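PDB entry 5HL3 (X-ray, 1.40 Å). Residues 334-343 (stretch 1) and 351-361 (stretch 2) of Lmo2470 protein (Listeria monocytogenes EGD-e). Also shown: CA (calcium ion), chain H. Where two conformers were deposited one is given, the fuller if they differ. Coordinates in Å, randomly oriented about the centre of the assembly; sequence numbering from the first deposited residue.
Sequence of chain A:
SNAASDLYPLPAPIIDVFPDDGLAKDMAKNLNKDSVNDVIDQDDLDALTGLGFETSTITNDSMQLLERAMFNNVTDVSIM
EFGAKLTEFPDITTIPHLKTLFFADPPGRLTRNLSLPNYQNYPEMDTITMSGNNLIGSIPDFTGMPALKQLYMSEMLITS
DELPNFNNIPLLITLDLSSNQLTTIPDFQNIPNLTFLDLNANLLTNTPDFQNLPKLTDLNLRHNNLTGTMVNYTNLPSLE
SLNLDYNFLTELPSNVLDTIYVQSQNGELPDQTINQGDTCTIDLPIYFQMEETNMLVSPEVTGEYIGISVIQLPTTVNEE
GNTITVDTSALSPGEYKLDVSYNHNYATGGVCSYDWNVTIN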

# COMPACT_ATOMS: atom_id res chain seq x y z
N GLY A 334 30.54 30.90 -11.95
CA GLY A 334 30.77 29.61 -11.31
C GLY A 334 29.58 28.71 -11.51
O GLY A 334 28.69 29.03 -12.30
N GLU A 335 29.57 27.60 -10.78
CA GLU A 335 28.49 26.63 -10.81
C GLU A 335 27.75 26.70 -9.49
O GLU A 335 28.36 26.63 -8.43
CB GLU A 335 29.05 25.22 -10.98
CG GLU A 335 29.97 25.01 -12.16
CD GLU A 335 29.30 25.11 -13.53
OE1 GLU A 335 28.07 24.94 -13.60
OE2 GLU A 335 30.06 25.32 -14.53
N TYR A 336 26.42 26.78 -9.55
CA TYR A 336 25.58 26.97 -8.37
C TYR A 336 24.42 25.99 -8.31
O TYR A 336 23.89 25.58 -9.34
CB TYR A 336 25.00 28.39 -8.38
CG TYR A 336 26.06 29.47 -8.29
CD1 TYR A 336 26.71 29.95 -9.42
CD2 TYR A 336 26.40 30.04 -7.05
CE1 TYR A 336 27.68 30.94 -9.33
CE2 TYR A 336 27.35 31.02 -6.96
CZ TYR A 336 28.00 31.47 -8.09
OH TYR A 336 28.96 32.45 -7.96
N LYS A 337 24.04 25.64 -7.08
CA LYS A 337 22.85 24.82 -6.79
C LYS A 337 21.80 25.76 -6.22
O LYS A 337 22.01 26.35 -5.15
CB LYS A 337 23.17 23.76 -5.77
CG LYS A 337 24.18 22.72 -6.21
CD LYS A 337 24.19 21.50 -5.29
CE LYS A 337 24.73 21.82 -3.91
NZ LYS A 337 26.05 22.49 -3.88
N LEU A 338 20.70 25.94 -6.96
CA LEU A 338 19.59 26.82 -6.56
C LEU A 338 18.41 26.01 -6.05
O LEU A 338 18.22 24.86 -6.44
CB LEU A 338 19.13 27.71 -7.72
CG LEU A 338 19.85 29.05 -7.89
CD1 LEU A 338 21.35 28.90 -8.03
CD2 LEU A 338 19.28 29.89 -9.04
N ASP A 339 17.63 26.62 -5.17
CA ASP A 339 16.42 26.02 -4.59
C ASP A 339 15.35 27.07 -4.47
O ASP A 339 15.64 28.19 -4.04
CB ASP A 339 16.70 25.46 -3.21
CG ASP A 339 15.45 25.13 -2.42
OD1 ASP A 339 14.64 26.03 -2.08
OD2 ASP A 339 15.31 23.99 -2.06
N VAL A 340 14.13 26.75 -4.93
CA VAL A 340 12.95 27.56 -4.64
C VAL A 340 12.01 26.67 -3.82
O VAL A 340 11.73 25.52 -4.19
CB VAL A 340 12.25 28.06 -5.92
CG1 VAL A 340 10.81 28.52 -5.66
CG2 VAL A 340 13.01 29.22 -6.49
N SER A 341 11.54 27.23 -2.72
CA SER A 341 10.66 26.51 -1.80
C SER A 341 9.41 27.33 -1.51
O SER A 341 9.46 28.56 -1.46
CB SER A 341 11.41 26.17 -0.51
OG SER A 341 12.39 25.15 -0.75
N TYR A 342 8.30 26.63 -1.29
CA TYR A 342 7.05 27.28 -0.94
C TYR A 342 6.23 26.30 -0.09
O TYR A 342 6.60 25.14 0.13
CB TYR A 342 6.31 27.75 -2.20
CG TYR A 342 5.78 26.64 -3.06
CD1 TYR A 342 6.56 26.05 -4.07
CD2 TYR A 342 4.50 26.12 -2.82
CE1 TYR A 342 6.06 25.03 -4.83
CE2 TYR A 342 4.00 25.11 -3.60
CZ TYR A 342 4.79 24.54 -4.58
OH TYR A 342 4.30 23.50 -5.33
N ASN A 343 5.08 26.80 0.38
CA ASN A 343 4.20 26.00 1.27
C ASN A 343 4.96 25.52 2.50
O ASN A 343 4.74 24.43 3.00
CB ASN A 343 3.50 24.83 0.54
CG ASN A 343 2.19 24.48 1.19
OD1 ASN A 343 1.51 25.37 1.64
ND2 ASN A 343 1.85 23.19 1.27
N VAL A 351 7.01 21.00 3.23
CA VAL A 351 7.52 22.01 2.31
C VAL A 351 7.47 21.45 0.89
O VAL A 351 7.54 20.24 0.69
CB VAL A 351 8.97 22.46 2.65
CG1 VAL A 351 9.96 21.33 2.46
CG2 VAL A 351 9.39 23.67 1.85
N CYS A 352 7.32 22.35 -0.09
CA CYS A 352 7.47 22.04 -1.50
C CYS A 352 8.77 22.70 -1.96
O CYS A 352 8.90 23.91 -1.85
CB CYS A 352 6.27 22.52 -2.31
SG CYS A 352 4.74 21.61 -1.98
N SER A 353 9.74 21.90 -2.42
CA SER A 353 11.09 22.41 -2.70
C SER A 353 11.64 21.87 -3.99
O SER A 353 11.60 20.67 -4.24
CB SER A 353 12.02 21.97 -1.55
OG SER A 353 13.38 22.30 -1.82
N TYR A 354 12.13 22.77 -4.84
CA TYR A 354 12.59 22.46 -6.19
C TYR A 354 14.00 22.98 -6.40
O TYR A 354 14.26 24.15 -6.19
CB TYR A 354 11.61 23.03 -7.23
CG TYR A 354 10.29 22.31 -7.14
CD1 TYR A 354 9.34 22.68 -6.20
CD2 TYR A 354 10.07 21.17 -7.88
CE1 TYR A 354 8.17 21.95 -6.05
CE2 TYR A 354 8.89 20.45 -7.76
CZ TYR A 354 7.97 20.82 -6.83
OH TYR A 354 6.81 20.07 -6.64
N ASP A 355 14.86 22.11 -6.90
CA ASP A 355 16.28 22.39 -7.06
C ASP A 355 16.68 22.44 -8.53
O ASP A 355 16.11 21.70 -9.33
CB ASP A 355 17.09 21.26 -6.44
CG ASP A 355 16.82 21.04 -5.00
OD1 ASP A 355 16.16 21.86 -4.34
OD2 ASP A 355 17.31 20.01 -4.52
N TRP A 356 17.72 23.19 -8.85
CA TRP A 356 18.30 23.13 -10.21
C TRP A 356 19.70 23.69 -10.17
O TRP A 356 20.07 24.40 -9.24
CB TRP A 356 17.42 23.83 -11.27
CG TRP A 356 17.40 25.35 -11.23
CD1 TRP A 356 18.04 26.18 -12.09
CD2 TRP A 356 16.66 26.20 -10.33
NE1 TRP A 356 17.78 27.49 -11.78
CE2 TRP A 356 16.93 27.52 -10.70
CE3 TRP A 356 15.82 25.97 -9.25
CZ2 TRP A 356 16.40 28.61 -10.04
CZ3 TRP A 356 15.27 27.07 -8.59
CH2 TRP A 356 15.59 28.37 -8.98
N ASN A 357 20.46 23.35 -11.19
CA ASN A 357 21.85 23.80 -11.32
C ASN A 357 21.96 24.94 -12.30
O ASN A 357 21.35 24.93 -13.37
CB ASN A 357 22.76 22.64 -11.76
CG ASN A 357 22.91 21.57 -10.71
OD1 ASN A 357 22.72 21.83 -9.52
ND2 ASN A 357 23.23 20.35 -11.14
N VAL A 358 22.77 25.93 -11.94
CA VAL A 358 22.98 27.11 -12.77
C VAL A 358 24.48 27.30 -13.00
O VAL A 358 25.28 27.25 -12.04
CB VAL A 358 22.42 28.39 -12.10
CG1 VAL A 358 22.66 29.63 -12.95
CG2 VAL A 358 20.93 28.22 -11.83
N THR A 359 24.85 27.50 -14.27
CA THR A 359 26.19 27.88 -14.65
C THR A 359 26.13 29.38 -14.94
O THR A 359 25.35 29.84 -15.77
CB THR A 359 26.67 27.12 -15.92
OG1 THR A 359 26.61 25.70 -15.70
CG2 THR A 359 28.12 27.55 -16.31
N ILE A 360 26.95 30.16 -14.23
CA ILE A 360 27.08 31.60 -14.47
C ILE A 360 28.41 31.86 -15.17
O ILE A 360 29.47 31.54 -14.63
CB ILE A 360 26.98 32.42 -13.17
CG1 ILE A 360 25.68 32.06 -12.45
CG2 ILE A 360 27.07 33.91 -13.48
CD1 ILE A 360 25.32 32.92 -11.26
N ASN A 361 28.34 32.41 -16.36
CA ASN A 361 29.56 32.75 -17.12
C ASN A 361 29.92 34.21 -17.04
O ASN A 361 29.05 35.06 -16.94
CB ASN A 361 29.37 32.35 -18.58
CG ASN A 361 29.38 30.86 -18.76
OD1 ASN A 361 30.22 30.16 -18.17
ND2 ASN A 361 28.49 30.35 -19.58
OXT ASN A 361 31.10 34.56 -17.13
CA CA H . 15.61 21.49 -2.09
O HOH W 1 14.11 19.70 -2.94
O HOH W 2 16.92 19.48 -1.84
O HOH W 3 15.30 21.23 0.18
O HOH W 4 17.85 22.19 -1.43

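The two stretches run antiparallel, side by side, with their axes 4.7 Å apart at closest approach, and paired backbone hydrogen bonds set the register: Leu338 N donates to Trp356 O at 2.8 Å, and Trp356 N returns to Leu338 O at 3.0 Å. That pair also carries the two largest covered areas. Both side chains lie on the same face of the sheet, and Trp356, with chi1 near p, swings its indole back over its partner, so that Leu338 CB sits 3.6 Å from the centroid of the six-membered ring, almost on the ring normal. Neighbours extend the apolar patch: Val358 CG2 meets Leu338 CD2 at 3.6 Å, and Val340 CG2 meets the ring edge at Trp356 CH2, 3.7 Å away.

Cys352 repeats the motif with Tyr342, another p rotamer: Cys352 CB lies 3.5 Å from the centroid of the Tyr342 ring, over its face. In both pairs an aromatic ring folds across a hydrogen-bonded partner.

The other face is polar. Asp339 OD2 (2.5 Å), Ser353 OG (2.4 Å) and Asp355 OD1 (2.3 Å) bind the calcium ion, with four waters completing its shell. The cation lets Asp339 OD2 and Asp355 OD1 approach to 3.2 Å, while Ser341 OG steadies Asp339 OD1 with a 2.8 Å hydrogen bond. Farther along, Thr359 OG1 donates to Glu335 OE1 at 2.7 Å.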